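Local structure of 4-carboxymuconolactone decarboxylase (Sinorhizobium meliloti, 4G9Q) at residues L180-Y183 with T184-L188; I241-L244 with A245-G249. The protein probably acts as a 4-carboxymuconolactone decarboxylase, a lyase of benzoate degradation, and may share the peroxiredoxin activity assigned to its family. All blocks are in the same frame, centred on the assembly; numbering follows the deposited sequence.

Contact 1: residues L180-Y183 with T184-L188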
ATOM      1  N   LEU A 180      22.246  -5.532  -6.892  1.00  9.99           N
ATOM      2  CA  LEU A 180      21.519  -4.408  -6.297  1.00  9.88           C
ATOM      3  C   LEU A 180      22.487  -3.370  -5.737  1.00  9.82           C
ATOM      4  O   LEU A 180      22.274  -2.168  -5.894  1.00  9.48           O
ATOM      5  CB  LEU A 180      20.544  -4.879  -5.209  1.00  9.88           C
ATOM      6  CG  LEU A 180      19.719  -3.807  -4.477  1.00 10.36           C
ATOM      7  CD1 LEU A 180      18.929  -2.941  -5.452  1.00 10.50           C
ATOM      8  CD2 LEU A 180      18.788  -4.454  -3.455  1.00 11.23           C
ATOM      9  N   VAL A 181      23.551  -3.841  -5.095  1.00  9.60           N
ATOM     10  CA  VAL A 181      24.570  -2.942  -4.551  1.00  9.83           C
ATOM     11  C   VAL A 181      25.185  -2.107  -5.683  1.00  9.72           C
ATOM     12  O   VAL A 181      25.298  -0.882  -5.559  1.00  9.49           O
ATOM     13  CB  VAL A 181      25.629  -3.720  -3.731  1.00  9.85           C
ATOM     14  CG1 VAL A 181      26.825  -2.834  -3.384  1.00 10.28           C
ATOM     15  CG2 VAL A 181      24.993  -4.265  -2.452  1.00  9.93           C
ATOM     16  N   GLN A 182      25.527  -2.762  -6.794  1.00  9.91           N
ATOM     17  CA  GLN A 182      26.096  -2.063  -7.950  1.00 10.45           C
ATOM     18  C   GLN A 182      25.123  -1.057  -8.567  1.00  9.77           C
ATOM     19  O   GLN A 182      25.521   0.069  -8.894  1.00  9.56           O
ATOM     20  CB  GLN A 182      26.618  -3.041  -9.009  1.00 11.17           C
ATOM     21  CG  GLN A 182      27.519  -2.386 -10.069  1.00 14.35           C
ATOM     22  CD  GLN A 182      28.824  -1.848  -9.488  1.00 17.77           C
ATOM     23  OE1 GLN A 182      29.602  -2.588  -8.883  1.00 20.56           O
ATOM     24  NE2 GLN A 182      29.067  -0.554  -9.673  1.00 20.09           N
ATOM     25  N   TYR A 183      23.858  -1.452  -8.717  1.00  9.11           N
ATOM     26  CA  TYR A 183      22.840  -0.542  -9.241  1.00  8.81           C
ATOM     27  C   TYR A 183      22.628   0.664  -8.328  1.00  8.59           C
ATOM     28  O   TYR A 183      22.446   1.788  -8.811  1.00  8.49           O
ATOM     29  CB  TYR A 183      21.508  -1.261  -9.428  1.00  8.78           C
ATOM     30  CG  TYR A 183      21.393  -2.179 -10.628  1.00  9.06           C
ATOM     31  CD1 TYR A 183      21.991  -1.868 -11.854  1.00  9.72           C
ATOM     32  CD2 TYR A 183      20.631  -3.345 -10.546  1.00  9.22           C
ATOM     33  CE1 TYR A 183      21.847  -2.716 -12.955  1.00  9.85           C
ATOM     34  CE2 TYR A 183      20.479  -4.190 -11.637  1.00 10.17           C
ATOM     35  CZ  TYR A 183      21.089  -3.875 -12.832  1.00 11.40           C
ATOM     36  OH  TYR A 183      20.926  -4.723 -13.907  1.00 13.20           O
ATOM     37  N   THR A 184      22.648   0.438  -7.013  1.00  8.23           N
ATOM     38  CA  THR A 184      22.508   1.532  -6.048  1.00  8.53           C
ATOM     39  C   THR A 184      23.564   2.613  -6.318  1.00  8.55           C
ATOM     40  O   THR A 184      23.250   3.806  -6.395  1.00  8.30           O
ATOM     41  CB  THR A 184      22.600   1.022  -4.591  1.00  8.69           C
ATOM     42  OG1 THR A 184      21.613   0.003  -4.390  1.00  8.53           O
ATOM     43  CG2 THR A 184      22.362   2.154  -3.590  1.00  8.83           C
ATOM     44  N   THR A 185      24.806   2.178  -6.492  1.00  8.59           N
ATOM     45  CA  THR A 185      25.906   3.084  -6.825  1.00  9.17           C
ATOM     46  C   THR A 185      25.727   3.738  -8.198  1.00  9.20           C
ATOM     47  O   THR A 185      25.715   4.972  -8.308  1.00  9.03           O
ATOM     48  CB  THR A 185      27.260   2.352  -6.763  1.00  9.54           C
ATOM     49  OG1 THR A 185      27.456   1.850  -5.436  1.00  9.99           O
ATOM     50  CG2 THR A 185      28.411   3.299  -7.129  1.00 10.45           C
ATOM     51  N   ASP A 186      25.590   2.913  -9.232  1.00  9.27           N
ATOM     52  CA  ASP A 186      25.609   3.391 -10.620  1.00  9.70           C
ATOM     53  C   ASP A 186      24.355   4.152 -11.045  1.00  9.19           C
ATOM     54  O   ASP A 186      24.455   5.196 -11.701  1.00  9.52           O
ATOM     55  CB  ASP A 186      25.852   2.234 -11.591  1.00 10.12           C
ATOM     56  CG  ASP A 186      27.242   1.629 -11.459  1.00 12.53           C
ATOM     57  OD1 ASP A 186      28.148   2.283 -10.890  1.00 15.79           O
ATOM     58  OD2 ASP A 186      27.423   0.492 -11.944  1.00 14.89           O
ATOM     59  N   TYR A 187      23.182   3.629 -10.687  1.00  8.44           N
ATOM     60  CA  TYR A 187      21.916   4.234 -11.119  1.00  8.08           C
ATOM     61  C   TYR A 187      21.460   5.355 -10.200  1.00  8.09           C
ATOM     62  O   TYR A 187      20.901   6.350 -10.664  1.00  8.19           O
ATOM     63  CB  TYR A 187      20.795   3.193 -11.200  1.00  8.17           C
ATOM     64  CG  TYR A 187      20.880   2.188 -12.332  1.00  8.33           C
ATOM     65  CD1 TYR A 187      21.892   2.241 -13.295  1.00  9.01           C
ATOM     66  CD2 TYR A 187      19.909   1.190 -12.453  1.00  9.01           C
ATOM     67  CE1 TYR A 187      21.936   1.318 -14.337  1.00  9.06           C
ATOM     68  CE2 TYR A 187      19.949   0.266 -13.485  1.00  9.38           C
ATOM     69  CZ  TYR A 187      20.964   0.333 -14.421  1.00  9.38           C
ATOM     70  OH  TYR A 187      20.994  -0.589 -15.446  1.00 10.61           O
ATOM     71  N   LEU A 188      21.668   5.192  -8.895  1.00  8.18           N
ATOM     72  CA  LEU A 188      21.144   6.176  -7.947  1.00  8.48           C
ATOM     73  C   LEU A 188      22.158   7.239  -7.555  1.00  8.33           C
ATOM     74  O   LEU A 188      22.005   8.409  -7.909  1.00  7.96           O
ATOM     75  CB  LEU A 188      20.560   5.512  -6.695  1.00  8.66           C
ATOM     76  CG  LEU A 188      19.456   4.467  -6.851  1.00  9.70           C
ATOM     77  CD1 LEU A 188      18.859   4.183  -5.483  1.00  8.92           C
ATOM     78  CD2 LEU A 188      18.372   4.908  -7.811  1.00 11.10           C
TER

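Contact 2: residues I241-L244 with A245-G249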
ATOM      1  N   ILE A 241       5.816  16.417   7.629  1.00  6.51           N
ATOM      2  CA  ILE A 241       5.176  15.344   8.384  1.00  6.51           C
ATOM      3  C   ILE A 241       3.721  15.704   8.694  1.00  6.50           C
ATOM      4  O   ILE A 241       2.829  14.866   8.564  1.00  6.81           O
ATOM      5  CB  ILE A 241       5.957  15.017   9.677  1.00  6.66           C
ATOM      6  CG1 ILE A 241       7.362  14.510   9.321  1.00  6.95           C
ATOM      7  CG2 ILE A 241       5.211  13.986  10.526  1.00  6.76           C
ATOM      8  CD1 ILE A 241       8.309  14.374  10.509  1.00  8.09           C
ATOM      9  N   THR A 242       3.493  16.952   9.092  1.00  6.40           N
ATOM     10  CA  THR A 242       2.148  17.423   9.437  1.00  6.44           C
ATOM     11  C   THR A 242       1.205  17.399   8.225  1.00  6.31           C
ATOM     12  O   THR A 242       0.066  16.925   8.314  1.00  6.40           O
ATOM     13  CB  THR A 242       2.215  18.822  10.077  1.00  6.61           C
ATOM     14  OG1 THR A 242       3.089  18.769  11.211  1.00  6.56           O
ATOM     15  CG2 THR A 242       0.828  19.297  10.524  1.00  6.89           C
ATOM     16  N   HIS A 243       1.697  17.887   7.088  1.00  5.79           N
ATOM     17  CA  HIS A 243       0.942  17.877   5.839  1.00  5.76           C
ATOM     18  C   HIS A 243       0.550  16.444   5.454  1.00  5.61           C
ATOM     19  O   HIS A 243      -0.588  16.177   5.050  1.00  5.56           O
ATOM     20  CB  HIS A 243       1.785  18.534   4.740  1.00  5.90           C
ATOM     21  CG  HIS A 243       1.029  18.840   3.489  1.00  6.22           C
ATOM     22  ND1 HIS A 243       0.298  20.000   3.326  1.00  7.12           N
ATOM     23  CD2 HIS A 243       0.911  18.154   2.328  1.00  6.50           C
ATOM     24  CE1 HIS A 243      -0.243  20.008   2.120  1.00  7.19           C
ATOM     25  NE2 HIS A 243       0.107  18.895   1.498  1.00  6.77           N
ATOM     26  N   LEU A 244       1.495  15.525   5.624  1.00  5.69           N
ATOM     27  CA  LEU A 244       1.301  14.132   5.245  1.00  5.91           C
ATOM     28  C   LEU A 244       0.366  13.352   6.167  1.00  5.95           C
ATOM     29  O   LEU A 244      -0.138  12.301   5.776  1.00  6.20           O
ATOM     30  CB  LEU A 244       2.650  13.422   5.121  1.00  6.20           C
ATOM     31  CG  LEU A 244       3.490  13.877   3.926  1.00  7.07           C
ATOM     32  CD1 LEU A 244       4.867  13.227   3.976  1.00  8.82           C
ATOM     33  CD2 LEU A 244       2.781  13.561   2.611  1.00  9.06           C
ATOM     34  N   ALA A 245       0.129  13.850   7.380  1.00  5.73           N
ATOM     35  CA  ALA A 245      -0.895  13.243   8.244  1.00  5.81           C
ATOM     36  C   ALA A 245      -2.244  13.229   7.530  1.00  6.12           C
ATOM     37  O   ALA A 245      -3.016  12.272   7.641  1.00  6.28           O
ATOM     38  CB  ALA A 245      -1.004  13.989   9.562  1.00  6.09           C
ATOM     39  N   PHE A 246      -2.511  14.290   6.776  1.00  6.33           N
ATOM     40  CA  PHE A 246      -3.775  14.421   6.059  1.00  6.41           C
ATOM     41  C   PHE A 246      -3.799  13.612   4.775  1.00  6.88           C
ATOM     42  O   PHE A 246      -4.778  12.919   4.497  1.00  7.53           O
ATOM     43  CB  PHE A 246      -4.097  15.899   5.807  1.00  6.28           C
ATOM     44  CG  PHE A 246      -4.264  16.687   7.072  1.00  6.55           C
ATOM     45  CD1 PHE A 246      -5.537  16.914   7.602  1.00  6.91           C
ATOM     46  CD2 PHE A 246      -3.155  17.159   7.766  1.00  6.81           C
ATOM     47  CE1 PHE A 246      -5.696  17.619   8.786  1.00  6.93           C
ATOM     48  CE2 PHE A 246      -3.305  17.861   8.956  1.00  7.51           C
ATOM     49  CZ  PHE A 246      -4.582  18.090   9.468  1.00  7.52           C
ATOM     50  N   TYR A 247      -2.710  13.671   4.012  1.00  7.16           N
ATOM     51  CA  TYR A 247      -2.651  12.985   2.717  1.00  7.21           C
ATOM     52  C   TYR A 247      -2.303  11.506   2.789  1.00  7.32           C
ATOM     53  O   TYR A 247      -2.693  10.741   1.910  1.00  8.11           O
ATOM     54  CB  TYR A 247      -1.724  13.726   1.750  1.00  7.48           C
ATOM     55  CG  TYR A 247      -2.384  14.973   1.216  1.00  6.73           C
ATOM     56  CD1 TYR A 247      -3.275  14.903   0.145  1.00  6.70           C
ATOM     57  CD2 TYR A 247      -2.159  16.216   1.815  1.00  7.44           C
ATOM     58  CE1 TYR A 247      -3.909  16.042  -0.337  1.00  7.20           C
ATOM     59  CE2 TYR A 247      -2.792  17.365   1.342  1.00  6.58           C
ATOM     60  CZ  TYR A 247      -3.660  17.275   0.269  1.00  7.71           C
ATOM     61  OH  TYR A 247      -4.283  18.411  -0.202  1.00  7.12           O
ATOM     62  N   ALA A 248      -1.583  11.106   3.834  1.00  7.23           N
ATOM     63  CA  ALA A 248      -1.137   9.723   3.956  1.00  7.41           C
ATOM     64  C   ALA A 248      -1.656   9.043   5.222  1.00  7.28           C
ATOM     65  O   ALA A 248      -1.334   7.884   5.479  1.00  7.62           O
ATOM     66  CB  ALA A 248       0.383   9.651   3.880  1.00  7.03           C
ATOM     67  N   GLY A 249      -2.474   9.758   5.994  1.00  7.04           N
ATOM     68  CA  GLY A 249      -3.087   9.194   7.194  1.00  6.51           C
ATOM     69  C   GLY A 249      -2.274   9.472   8.445  1.00  6.08           C
ATOM     70  O   GLY A 249      -1.043   9.525   8.399  1.00  6.08           O
TER

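Contact 1: residues L180-Y183 with T184-L188
Tyr183 and Tyr187, one helical turn apart, lay their phenol rings together in an offset stack, with centroids 4.6 Å apart and planes at 23°. From CB outward, Tyr183 first sits against the backbone N of Thr184, and CG swings anti to the carbonyl carbon (chi1 -76°), which starts the ring off beside its neighbour; the matching torsion of Tyr187 points both side chains the same way, side by side. CG of Tyr183 then skirts CE2 and CD2 of Tyr187. CD1 comes in over one face of the Tyr187 ring, displaced toward the rim, and is 3.4 Å from Tyr187 CE2. Beyond it, Tyr183 CE1 lies 3.4 Å from Tyr187 OH. At the tip, Tyr183 OH leaves the pair and hydrogen-bonds to Asp64 of the second subunit.

Elsewhere on the turn, Leu180 O takes two hydrogen bonds from one residue: Thr184 N at 2.9 Å and, from the opposite face of the carbonyl plane, Thr184 OG1 at 2.7 Å. On the outer flank the bent chain of Gln182 lets NE2 donate a hydrogen bond to Asp186 OD2 at 3.0 Å, from above the carboxylate plane. The backbone widens into a pi-type turn at 184-188: Tyr183 O accepts from Tyr187 N at 2.7 Å and only weakly from Leu188 N at 3.5 Å.

Helix 178-192 has one side against other helices of its own chain and another at an interface of the trimer. Val181 packs on Val169 and Phe173 of helix 159-173, where Thr185 OG1 also bonds to Arg165, while Leu188 rests on helix 107-120. Toward the second subunit, Tyr183 meets Phe246 of that chain edge-to-face, and Leu180 packs on Thr242 of the same chain.

Contact 2: residues I241-L244 with A245-G249
Leu244 O receives the short hydrogen bond of this helix end, from Ala248 N at 2.7 Å. The segment is the last two turns of helix 234-248 in an all-alpha carboxymuconolactone decarboxylase fold, and here the regular i to i+4 pattern tightens and mixes with i to i+3. Phe246 N bonds to His243 O at 3.2 Å from well above the carbonyl plane, while Tyr247 N reaches the same oxygen only weakly. Ala245 N divides itself between Ile241 O and Thr242 O, both weak. Gly249 then leaves the helix with positive phi and stands at the N-cap position of helix 250-267.

Outward from this backbone, His243 and Tyr247 carry the side-chain contact. The imidazole of His243 leans toward the following turn because CG lies opposite the backbone N about the CA-CB bond (chi1 -168°). The two ring planes are 24° apart but slid so far that they barely overlap, and His243 NE2 comes to 3.3 Å from Tyr247 CE2. Both polar ends are satisfied by the N-terminal half of the same chain: His243 NE2 by Thr80 and ND1 by Arg76, Tyr247 OH by Tyr96 and Trp66.

Leu244 packs on Ile212 and on Val79 and Ala83, wedging the helix between 200-213 and 73-86. Phe246 faces the other way, onto helix 51-65, Trp250 of its own chain, which it meets edge-to-face, and Tyr187 of the third subunit. The Phe246 ring turns an edge to two backbone oxygens, with Phe246 CD2 3.3 Å from Thr242 O.

In the fold
Contact 1 comes first along the chain, on helix 178-192, and contact 2 follows on helix 234-248, just before the last helix. Both belong to the second of the chain's two carboxymuconolactone decarboxylase regions. Their centres are 31 Å apart, on opposite sides of the chain's centre, and their nearest atoms about 19 Å apart, so they do not touch within one subunit. Contact 2 is the more central, buried among helices of both halves of the chain; contact 1 lies farther out. Across the trimer they do meet: residues 180-187 of one copy pack on residues 241-246 of another, so each subunit brings both surfaces to the interfaces that hold the assembly together.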